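Local coordinates for protein A putative transcriptional regulator (Rhodococcus sp., PDB 2HKU) that probably binds cis-regulatory DNA as a TetR-family transcriptional regulator, through an N-terminal helix-turn-helix domain, at the interface of chains A and B. Sequence-based numbering; all coordinates share one arbitrary frame. Chains: chain A/B, A putative transcriptional regulator.

Contact 1: the interface of chains A and B. Residues chain A 158, 199-200, 202; chain B 158-159, 199-200, 202.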
loop_
_atom_site.group_PDB
_atom_site.type_symbol
_atom_site.label_atom_id
_atom_site.label_comp_id
_atom_site.label_asym_id
_atom_site.label_seq_id
_atom_site.Cartn_x
_atom_site.Cartn_y
_atom_site.Cartn_z
ATOM N N ARG A 158 -17.638 7.944 -11.407
ATOM C CA ARG A 158 -18.439 6.923 -10.781
ATOM C C ARG A 158 -18.732 7.397 -9.355
ATOM O O ARG A 158 -19.674 6.976 -8.726
ATOM C CB ARG A 158 -17.651 5.579 -10.737
ATOM C CG ARG A 158 -17.439 4.857 -12.038
ATOM C CD ARG A 158 -16.265 5.427 -12.803
ATOM N NE ARG A 158 -15.037 5.391 -11.965
ATOM C CZ ARG A 158 -14.083 4.482 -12.108
ATOM N NH1 ARG A 158 -13.039 4.547 -11.290
ATOM N NH2 ARG A 158 -14.159 3.506 -13.068
ATOM N N ALA A 199 -8.253 -1.400 -15.498
ATOM C CA ALA A 199 -9.502 -1.982 -15.059
ATOM C C ALA A 199 -10.209 -1.168 -14.020
ATOM O O ALA A 199 -11.461 -1.160 -13.995
ATOM C CB ALA A 199 -9.285 -3.429 -14.543
ATOM N N ASN A 200 -9.461 -0.470 -13.144
ATOM C CA ASN A 200 -10.111 0.407 -12.147
ATOM C C ASN A 200 -10.806 1.614 -12.815
ATOM O O ASN A 200 -11.819 2.050 -12.357
ATOM C CB ASN A 200 -9.072 0.975 -11.138
ATOM C CG ASN A 200 -8.536 -0.074 -10.154
ATOM O OD1 ASN A 200 -7.548 0.177 -9.443
ATOM N ND2 ASN A 200 -9.148 -1.203 -10.106
ATOM N N GLN A 202 -11.623 1.904 -16.198
ATOM C CA GLN A 202 -12.515 1.401 -17.278
ATOM C C GLN A 202 -12.862 2.571 -18.258
ATOM O O GLN A 202 -13.953 3.094 -18.231
ATOM C CB GLN A 202 -13.751 0.776 -16.637
ATOM C CG GLN A 202 -14.330 -0.409 -17.394
ATOM C CD GLN A 202 -13.288 -1.538 -17.620
ATOM O OE1 GLN A 202 -12.751 -1.671 -18.733
ATOM N NE2 GLN A 202 -12.986 -2.331 -16.561
ATOM N N ARG B 158 -16.571 -6.366 -14.468
ATOM C CA ARG B 158 -16.087 -5.767 -15.718
ATOM C C ARG B 158 -14.772 -6.284 -16.208
ATOM O O ARG B 158 -14.599 -6.429 -17.418
ATOM C CB ARG B 158 -16.037 -4.212 -15.638
ATOM C CG ARG B 158 -17.406 -3.544 -15.182
ATOM C CD ARG B 158 -18.499 -3.857 -16.210
ATOM N NE ARG B 158 -19.764 -4.426 -15.650
ATOM C CZ ARG B 158 -20.521 -5.345 -16.282
ATOM N NH1 ARG B 158 -20.151 -5.851 -17.445
ATOM N NH2 ARG B 158 -21.646 -5.798 -15.751
ATOM N N ALA B 159 -13.818 -6.591 -15.318
ATOM C CA ALA B 159 -12.658 -7.217 -15.805
ATOM C C ALA B 159 -12.640 -8.670 -15.268
ATOM O O ALA B 159 -13.513 -9.083 -14.461
ATOM C CB ALA B 159 -11.414 -6.421 -15.352
ATOM N N ALA B 199 -16.210 2.140 -6.795
ATOM C CA ALA B 199 -15.725 2.764 -8.076
ATOM C C ALA B 199 -14.776 1.881 -8.928
ATOM O O ALA B 199 -14.910 1.744 -10.172
ATOM C CB ALA B 199 -15.053 4.100 -7.789
ATOM N N ASN B 200 -13.763 1.346 -8.265
ATOM C CA ASN B 200 -12.782 0.478 -8.902
ATOM C C ASN B 200 -13.392 -0.732 -9.534
ATOM O O ASN B 200 -12.900 -1.186 -10.540
ATOM C CB ASN B 200 -11.627 0.140 -7.941
ATOM C CG ASN B 200 -10.728 1.336 -7.712
ATOM O OD1 ASN B 200 -10.824 2.341 -8.417
ATOM N ND2 ASN B 200 -9.883 1.256 -6.700
ATOM N N GLN B 202 -16.713 -0.640 -10.480
ATOM C CA GLN B 202 -17.958 -0.149 -11.133
ATOM C C GLN B 202 -19.201 -0.963 -10.773
ATOM O O GLN B 202 -19.940 -1.390 -11.662
ATOM C CB GLN B 202 -17.802 -0.130 -12.670
ATOM C CG GLN B 202 -16.628 0.646 -13.133
ATOM C CD GLN B 202 -15.418 -0.194 -13.237
ATOM O OE1 GLN B 202 -15.460 -1.342 -13.725
ATOM N NE2 GLN B 202 -14.294 0.350 -12.783
HETATM O O HOH W 1 -10.946 -3.089 -11.261
HETATM O O HOH W 2 -13.263 -3.360 -13.893
#
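A:Asn200 and B:Asn200 meet face to face. Their side-chain amides are stacked with planes 7° apart, and A:Asn200 CG lies 3.6 Å from B:Asn200 CG. A water joins A:Asn200 ND2 to the backbone carbonyl of B:Asn200. The amide nitrogen NE2 of B:Gln202 makes a weak, long bond of 3.4 Å to A:Ala199 O. It also lies 3.2 Å from A:Arg158 NH2, where both can only donate, so the modelled amide orientation may be doubtful. B:Gln202 OE1 reaches A:Ala199 O through a second water. A:Gln202 sets its CB against the B:Gln202 amide, the two amides nearly perpendicular. A:Ala199 CB and B:Ala159 CB touch at 3.8 Å. A:Arg158 also faces chain B: B:Ala199 O lies 3.3 Å above its guanidinium plane, offset toward the rim. Bends at chi2 (82°) and chi3 (56°) bring that guanidinium to A:Asn200 O. A:Arg158 grips this oxygen end-on and in plane, with NH2 at 2.8 Å and NH1 at 3.0 Å. An alanine at A:Arg158 would probably leave A:Asn200 O without these donors and a gap against the B:Ala199 carbonyl. The patch pairs the ends of helices 190-201 (A) and 190-200 (B) and probably helps hold the dimer together.

Contact 2: the interface of chains A and B. Residues chain A 171, 174-175, 178, 188; chain B 139, 166, 169-170, 173.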
loop_
_atom_site.group_PDB
_atom_site.type_symbol
_atom_site.label_atom_id
_atom_site.label_comp_id
_atom_site.label_asym_id
_atom_site.label_seq_id
_atom_site.Cartn_x
_atom_site.Cartn_y
_atom_site.Cartn_z
ATOM N N ALA A 171 -4.751 2.550 -5.013
ATOM C CA ALA A 171 -4.296 1.500 -6.016
ATOM C C ALA A 171 -2.779 1.588 -6.319
ATOM O O ALA A 171 -2.031 0.588 -6.287
ATOM C CB ALA A 171 -5.113 1.609 -7.365
ATOM N N GLY A 174 -0.868 0.372 -3.220
ATOM C CA GLY A 174 -1.026 -1.136 -3.053
ATOM C C GLY A 174 -0.343 -1.920 -4.189
ATOM O O GLY A 174 0.218 -3.019 -3.976
ATOM N N LEU A 175 -0.386 -1.380 -5.405
ATOM C CA LEU A 175 0.359 -2.013 -6.521
ATOM C C LEU A 175 1.871 -1.907 -6.370
ATOM O O LEU A 175 2.590 -2.890 -6.586
ATOM C CB LEU A 175 -0.044 -1.467 -7.909
ATOM C CG LEU A 175 -1.464 -1.739 -8.240
ATOM C CD1 LEU A 175 -2.173 -0.776 -9.262
ATOM C CD2 LEU A 175 -1.609 -3.191 -8.614
ATOM N N GLN A 178 3.014 -4.423 -3.466
ATOM C CA GLN A 178 2.957 -5.836 -3.815
ATOM C C GLN A 178 3.872 -6.184 -4.941
ATOM O O GLN A 178 4.398 -7.301 -5.058
ATOM C CB GLN A 178 1.582 -6.155 -4.289
ATOM C CG GLN A 178 0.605 -6.165 -3.032
ATOM C CD GLN A 178 -0.753 -6.422 -3.434
ATOM O OE1 GLN A 178 -1.298 -7.550 -3.231
ATOM N NE2 GLN A 178 -1.405 -5.411 -3.970
ATOM N N TYR A 188 1.844 -9.495 -10.166
ATOM C CA TYR A 188 2.160 -8.076 -10.011
ATOM C C TYR A 188 3.411 -7.717 -10.771
ATOM O O TYR A 188 4.265 -7.007 -10.231
ATOM C CB TYR A 188 2.255 -7.627 -8.522
ATOM C CG TYR A 188 0.877 -7.556 -7.852
ATOM C CD1 TYR A 188 0.035 -6.489 -8.079
ATOM C CD2 TYR A 188 0.394 -8.616 -7.067
ATOM C CE1 TYR A 188 -1.309 -6.423 -7.507
ATOM C CE2 TYR A 188 -0.936 -8.536 -6.445
ATOM C CZ TYR A 188 -1.766 -7.424 -6.675
ATOM O OH TYR A 188 -3.055 -7.345 -6.062
ATOM N N HIS B 139 -5.747 -13.531 -2.442
ATOM C CA HIS B 139 -6.295 -13.276 -3.744
ATOM C C HIS B 139 -7.201 -14.358 -4.285
ATOM O O HIS B 139 -8.173 -14.053 -4.978
ATOM C CB HIS B 139 -5.144 -13.020 -4.772
ATOM C CG HIS B 139 -4.577 -11.654 -4.673
ATOM N ND1 HIS B 139 -3.726 -11.283 -3.635
ATOM C CD2 HIS B 139 -4.686 -10.560 -5.482
ATOM C CE1 HIS B 139 -3.340 -10.027 -3.816
ATOM N NE2 HIS B 139 -3.899 -9.570 -4.924
ATOM N N LYS B 166 -7.086 -8.429 -7.502
ATOM C CA LYS B 166 -5.914 -7.610 -7.286
ATOM C C LYS B 166 -6.329 -6.199 -7.025
ATOM O O LYS B 166 -5.652 -5.539 -6.327
ATOM C CB LYS B 166 -5.015 -7.642 -8.547
ATOM C CG LYS B 166 -4.260 -9.001 -8.780
ATOM C CD LYS B 166 -3.534 -8.781 -10.165
ATOM C CE LYS B 166 -3.218 -10.069 -10.873
ATOM N NZ LYS B 166 -2.772 -9.800 -12.288
ATOM N N TRP B 169 -7.466 -5.964 -3.284
ATOM C CA TRP B 169 -6.389 -5.988 -2.307
ATOM C C TRP B 169 -5.450 -4.812 -2.428
ATOM O O TRP B 169 -5.011 -4.319 -1.417
ATOM C CB TRP B 169 -5.591 -7.317 -2.356
ATOM C CG TRP B 169 -6.380 -8.385 -1.797
ATOM C CD1 TRP B 169 -7.000 -9.416 -2.450
ATOM C CD2 TRP B 169 -6.774 -8.481 -0.411
ATOM N NE1 TRP B 169 -7.704 -10.213 -1.521
ATOM C CE2 TRP B 169 -7.565 -9.665 -0.274
ATOM C CE3 TRP B 169 -6.434 -7.746 0.734
ATOM C CZ2 TRP B 169 -8.088 -10.084 0.973
ATOM C CZ3 TRP B 169 -6.973 -8.183 2.005
ATOM C CH2 TRP B 169 -7.741 -9.313 2.085
ATOM N N SER B 170 -5.072 -4.410 -3.677
ATOM C CA SER B 170 -4.304 -3.183 -3.835
ATOM C C SER B 170 -5.020 -1.975 -3.182
ATOM O O SER B 170 -4.367 -1.167 -2.531
ATOM C CB SER B 170 -4.017 -2.899 -5.320
ATOM O OG SER B 170 -3.312 -4.004 -5.958
ATOM N N PHE B 173 -4.686 -2.484 0.811
ATOM C CA PHE B 173 -3.331 -2.175 1.319
ATOM C C PHE B 173 -3.020 -0.680 1.217
ATOM O O PHE B 173 -2.483 -0.078 2.127
ATOM C CB PHE B 173 -2.284 -2.983 0.563
ATOM C CG PHE B 173 -2.410 -4.481 0.796
ATOM C CD1 PHE B 173 -2.536 -4.996 2.068
ATOM C CD2 PHE B 173 -2.375 -5.357 -0.260
ATOM C CE1 PHE B 173 -2.675 -6.399 2.274
ATOM C CE2 PHE B 173 -2.433 -6.703 -0.059
ATOM C CZ PHE B 173 -2.613 -7.239 1.173
#
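A:Tyr188 and B:His139 reach toward each other, tip to tip. The phenol OH of A:Tyr188 is hydrogen bonded to B:His139 NE2 at 2.6 Å, in the plane of the imidazole. Which of the two donates is not settled by the atoms. The same OH makes weak bonds to B:Lys166 O and B:Ser170 OG. B:Ser170 OG, beside its own backbone N (chi1 -57°), donates to B:Lys166 O one turn back at 2.8 Å. B:Ser170 OG can also accept from A:Gln178 NE2, 3.1 Å away. A:Gln178 NE2 is tied to A:Gly174 O as well, at 2.9 Å and 164° at H, which limits rotation of the amide. A:Gln178 OE1 contacts the B:His139 ring edge in its plane, 3.3 Å from CE1, without a hydrogen bond.

The A:Tyr188 and B:His139 rings meet by their edges, planes 74° apart, an edge-to-face pair. B:Trp169 CD1 sits over the centre of the imidazole and backs it from within chain B. The A:Gln178 amide stands steeply to the B:Phe173 ring, at its edge.

A:Gln178 CB sits over the centre of one A:Tyr188 face. B:Lys166 CD lies over the other, toward its rim, and the lysine slides past the tyrosine in the opposite direction. A:Gly174 lacks a side chain, and its CA comes 3.9 Å from B:Ser170 CA. Helix 161-181 of chain A and 161-179 of chain B can therefore pack closely. The site probably locks the C-terminal halves of the subunits together.

Contact 3: the interface of chains A and B. Residues chain A 118, 135, 139, 170, 173-174; chain B 174-175, 177-178.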
loop_
_atom_site.group_PDB
_atom_site.type_symbol
_atom_site.label_atom_id
_atom_site.label_comp_id
_atom_site.label_asym_id
_atom_site.label_seq_id
_atom_site.Cartn_x
_atom_site.Cartn_y
_atom_site.Cartn_z
HETATM N N MSE A 118 4.978 6.381 5.623
HETATM C CA MSE A 118 3.647 6.415 6.239
HETATM C C MSE A 118 3.496 5.343 7.349
HETATM O O MSE A 118 2.694 5.499 8.304
HETATM C CB MSE A 118 2.532 6.114 5.216
HETATM C CG MSE A 118 2.255 7.240 4.203
HETATM SE SE MSE A 118 0.721 7.006 3.096
HETATM C CE MSE A 118 1.517 6.056 1.534
ATOM N N LEU A 135 -0.038 13.630 1.301
ATOM C CA LEU A 135 -1.187 12.900 0.825
ATOM C C LEU A 135 -2.267 13.768 0.263
ATOM O O LEU A 135 -2.806 13.440 -0.762
ATOM C CB LEU A 135 -1.878 12.014 1.931
ATOM C CG LEU A 135 -1.317 10.661 2.281
ATOM C CD1 LEU A 135 -2.185 9.914 3.455
ATOM C CD2 LEU A 135 -1.227 9.797 1.004
ATOM N N HIS A 139 -3.432 13.771 -3.684
ATOM C CA HIS A 139 -4.849 13.601 -4.026
ATOM C C HIS A 139 -5.480 14.804 -4.775
ATOM O O HIS A 139 -6.210 14.612 -5.776
ATOM C CB HIS A 139 -5.669 13.327 -2.730
ATOM C CG HIS A 139 -5.397 11.970 -2.101
ATOM N ND1 HIS A 139 -5.553 11.723 -0.754
ATOM C CD2 HIS A 139 -5.086 10.777 -2.653
ATOM C CE1 HIS A 139 -5.301 10.446 -0.497
ATOM N NE2 HIS A 139 -5.046 9.842 -1.636
ATOM N N SER A 170 -4.640 5.140 -3.824
ATOM C CA SER A 170 -4.509 3.912 -2.987
ATOM C C SER A 170 -4.219 2.647 -3.780
ATOM O O SER A 170 -3.468 1.820 -3.316
ATOM C CB SER A 170 -5.756 3.691 -2.181
ATOM O OG SER A 170 -6.848 3.730 -3.050
ATOM N N PHE A 173 -0.398 2.934 -4.461
ATOM C CA PHE A 173 0.307 2.479 -3.235
ATOM C C PHE A 173 0.306 0.964 -3.091
ATOM O O PHE A 173 1.373 0.334 -2.947
ATOM C CB PHE A 173 -0.310 3.133 -1.972
ATOM C CG PHE A 173 -0.214 4.656 -1.950
ATOM C CD1 PHE A 173 0.887 5.318 -2.490
ATOM C CD2 PHE A 173 -1.229 5.403 -1.369
ATOM C CE1 PHE A 173 0.920 6.769 -2.440
ATOM C CE2 PHE A 173 -1.217 6.811 -1.293
ATOM C CZ PHE A 173 -0.192 7.471 -1.825
ATOM N N GLY A 174 -0.868 0.372 -3.220
ATOM C CA GLY A 174 -1.026 -1.136 -3.053
ATOM C C GLY A 174 -0.343 -1.920 -4.189
ATOM O O GLY A 174 0.218 -3.019 -3.976
ATOM N N GLY B 174 -3.444 -0.063 0.136
ATOM C CA GLY B 174 -3.205 1.364 -0.087
ATOM C C GLY B 174 -4.011 2.304 0.797
ATOM O O GLY B 174 -3.523 3.416 1.106
ATOM N N LEU B 175 -5.163 1.838 1.261
ATOM C CA LEU B 175 -6.053 2.596 2.165
ATOM C C LEU B 175 -5.642 2.418 3.631
ATOM O O LEU B 175 -5.581 3.409 4.428
ATOM C CB LEU B 175 -7.515 2.113 1.998
ATOM C CG LEU B 175 -8.266 2.650 0.766
ATOM C CD1 LEU B 175 -9.465 1.841 0.500
ATOM C CD2 LEU B 175 -8.591 4.109 0.850
ATOM N N ILE B 177 -2.752 1.762 4.756
ATOM C CA ILE B 177 -1.504 2.456 5.056
ATOM C C ILE B 177 -1.669 3.929 5.335
ATOM O O ILE B 177 -0.922 4.469 6.116
ATOM C CB ILE B 177 -0.385 2.261 4.031
ATOM C CG1 ILE B 177 -0.650 3.003 2.744
ATOM C CG2 ILE B 177 -0.087 0.751 3.810
ATOM C CD1 ILE B 177 0.624 2.972 1.757
ATOM N N GLN B 178 -2.562 4.570 4.616
ATOM C CA GLN B 178 -2.918 5.982 4.849
ATOM C C GLN B 178 -3.530 6.246 6.211
ATOM O O GLN B 178 -3.134 7.169 6.918
ATOM C CB GLN B 178 -3.884 6.396 3.763
ATOM C CG GLN B 178 -3.304 6.339 2.369
ATOM C CD GLN B 178 -4.287 6.802 1.420
ATOM O OE1 GLN B 178 -4.821 7.897 1.633
ATOM N NE2 GLN B 178 -4.677 5.977 0.452
HETATM O O HOH W 3 -5.965 7.380 -1.444
#
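B:Gln178 lies against A:Leu135, A:Phe173 and A:His139. Its CB touches A:Leu135 CD1 at 3.9 Å. CG meets the same methyl and, on the selenomethionine A:Met118, the selenium. The two side chains of that last pair run alongside, pointing the same way. Beyond CG the glutamine is extended (chi2 -178°), which carries its amide past A:Phe173. B:Gln178 CD lies 4.1 Å from A:Phe173 CE2. The amide stands at 78° to the phenyl ring, with NE2 at the ring edge. B:Gln178 OE1 comes to the edge of the A:His139 imidazole, in its plane, 3.4 Å from CE1. NE2 donates to B:Gly174 O one turn back, from above the carbonyl plane. This ties the amide back to its own helix and probably limits its rotation. NE2 also contacts A:Ser170 CB.

B:Ile177 points its CD1 at A:Phe173 CB, 3.8 Å away, and at the A:Met118 methyl. The latter approach is too tight to be trusted in detail. CE of A:Met118 also caps the centre of one A:Phe173 face, so the phenyl is braced from inside chain A. B:Gly174 CA sits beside A:Ser170 CB and A:Phe173 CB. The patch probably contributes apolar packing, around the B:Gln178 amide, to the subunit pairing. One water bridges the polar tips, lying 2.6 Å from A:His139 NE2 and 2.7 Å from B:Gln178 NE2.

Contacts 2 and 3 share A:Gly174, with C-alpha centres about 11 Å apart. Both are built on helix 161-181 of chain A and 161-179 of chain B, and both draw in the histidine at position 139. They use largely the same residues with the chains exchanged, though side-chain details differ. The C-alpha centre of contact 1 is about 15 Å from that of contact 2 and 19 Å from that of contact 3; it sits at the ends of helices 190-201 (A) and 190-200 (B) with loop residues. All three belong to one two-fold symmetric interface, which suits typical TetR dimers and leaves the N-terminal DNA-binding domains apart.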